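Local coordinates for putative ATPase, AAA family (Prochlorococcus marinus subsp. pastoris str. CCMP1986, PDB 3CTD), which probably acts as a DNA-dependent ATPase of the RarA/MGS1/WRNIP1 subfamily in the response to stalled replication, and is represented here by its C-terminal part, at residues E108-F111 with F112-Q115. The protein carries 1 engineered substitution. Residues are numbered along the deposited sequence; the frame is centred on the assembly and turned at random.
Sequences EGLF and FLSQ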
loop_
_atom_site.group_PDB
_atom_site.type_symbol
_atom_site.label_atom_id
_atom_site.label_comp_id
_atom_site.label_asym_id
_atom_site.label_seq_id
_atom_site.Cartn_x
_atom_site.Cartn_y
_atom_site.Cartn_z
ATOM N N GLU B 108 22.363 4.247 1.908
ATOM C CA GLU B 108 21.403 3.566 1.059
ATOM C C GLU B 108 20.066 4.256 0.951
ATOM O O GLU B 108 19.341 4.054 -0.008
ATOM C CB GLU B 108 21.211 2.140 1.516
ATOM C CG GLU B 108 21.612 1.194 0.467
ATOM C CD GLU B 108 23.069 0.980 0.480
ATOM O OE1 GLU B 108 23.550 0.596 1.576
ATOM O OE2 GLU B 108 23.698 1.218 -0.582
ATOM N N GLY B 109 19.743 5.051 1.956
ATOM C CA GLY B 109 18.605 5.926 1.893
ATOM C C GLY B 109 18.529 6.786 0.652
ATOM O O GLY B 109 17.431 7.155 0.221
ATOM N N LEU B 110 19.672 7.147 0.090
ATOM C CA LEU B 110 19.654 7.942 -1.148
ATOM C C LEU B 110 18.783 7.340 -2.317
ATOM O O LEU B 110 18.162 8.080 -3.086
ATOM C CB LEU B 110 21.095 8.254 -1.600
ATOM C CG LEU B 110 21.192 9.151 -2.820
ATOM C CD1 LEU B 110 20.529 10.549 -2.569
ATOM C CD2 LEU B 110 22.628 9.254 -3.280
ATOM N N PHE B 111 18.712 6.009 -2.411
ATOM C CA PHE B 111 17.887 5.322 -3.398
ATOM C C PHE B 111 16.362 5.489 -3.166
ATOM O O PHE B 111 15.564 5.405 -4.105
ATOM C CB PHE B 111 18.191 3.821 -3.359
ATOM C CG PHE B 111 19.580 3.423 -3.862
ATOM C CD1 PHE B 111 19.714 2.612 -5.006
ATOM C CD2 PHE B 111 20.746 3.785 -3.163
ATOM C CE1 PHE B 111 20.991 2.205 -5.473
ATOM C CE2 PHE B 111 22.026 3.389 -3.613
ATOM C CZ PHE B 111 22.146 2.589 -4.770
ATOM N N PHE B 112 15.951 5.622 -1.906
ATOM C CA PHE B 112 14.525 5.821 -1.591
ATOM C C PHE B 112 14.153 7.264 -1.939
ATOM O O PHE B 112 13.073 7.489 -2.467
ATOM C CB PHE B 112 14.177 5.453 -0.137
ATOM C CG PHE B 112 14.502 4.058 0.185
ATOM C CD1 PHE B 112 13.754 3.015 -0.357
ATOM C CD2 PHE B 112 15.598 3.761 0.958
ATOM C CE1 PHE B 112 14.089 1.677 -0.096
ATOM C CE2 PHE B 112 15.956 2.425 1.237
ATOM C CZ PHE B 112 15.195 1.389 0.714
ATOM N N LEU B 113 15.069 8.224 -1.732
ATOM C CA LEU B 113 14.815 9.591 -2.208
ATOM C C LEU B 113 14.641 9.569 -3.718
ATOM O O LEU B 113 13.665 10.101 -4.290
ATOM C CB LEU B 113 15.947 10.533 -1.790
ATOM C CG LEU B 113 15.956 10.986 -0.304
ATOM C CD1 LEU B 113 17.338 11.557 0.195
ATOM C CD2 LEU B 113 14.796 11.950 0.053
ATOM N N SER B 114 15.587 8.911 -4.366
ATOM C CA SER B 114 15.551 8.736 -5.794
ATOM C C SER B 114 14.301 8.002 -6.313
ATOM O O SER B 114 13.639 8.529 -7.207
ATOM C CB SER B 114 16.835 8.068 -6.237
ATOM O OG SER B 114 16.711 7.731 -7.570
ATOM N N GLN B 115 13.946 6.826 -5.769
ATOM C CA GLN B 115 12.673 6.164 -6.167
ATOM C C GLN B 115 11.442 7.082 -6.058
ATOM O O GLN B 115 10.612 7.178 -6.982
ATOM C CB GLN B 115 12.400 4.922 -5.332
ATOM C CG GLN B 115 11.018 4.350 -5.543
ATOM C CD GLN B 115 10.976 2.823 -5.436
ATOM O OE1 GLN B 115 12.015 2.189 -5.378
ATOM N NE2 GLN B 115 9.774 2.237 -5.370
#
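G109 and L113 meet at the N-terminal end of helix 110-121, where L113 N donates to G109 O over 3.2 Å, the donor standing nearly in line with the carbonyl. The i to i+4 pattern continues with S114 N to L110 O at 3.0 Å and Q115 N to F111 O at 2.7 Å, the latter almost straight at 170°. G109 O is shared by two donors, the second bond, from F112 N, being weak. The ring of F112 folds back along the helix: with CG anti to the carbonyl carbon (chi1 -58°), its edge meets the backbone of G109, CD2 lying 3.8 Å from G109 CA. Cut back to an alanine, F112 would lose this ring edge beside G109 and would probably open a gap next to A100 and C80 of the second subunit. L110 and L113, three residues apart, bring their CD1 methyls to 4.3 Å, an aliphatic pair suited to a buried face. Serine suits position 114 through its hydroxyl: chi1 of 171° sets OG anti to the backbone N, and it is hydrogen-bonded to T129 O of the second subunit. Within this MgsA-type C-terminal region, L113 packs on helices 68-83 and 90-104, F112 and Q115 also touch helix 90-104, and L110 and S114 reach helix 51-63, while the second subunit packs against several of the same residues, its F133 on L110 and its C80 on F111, F112 and Q115.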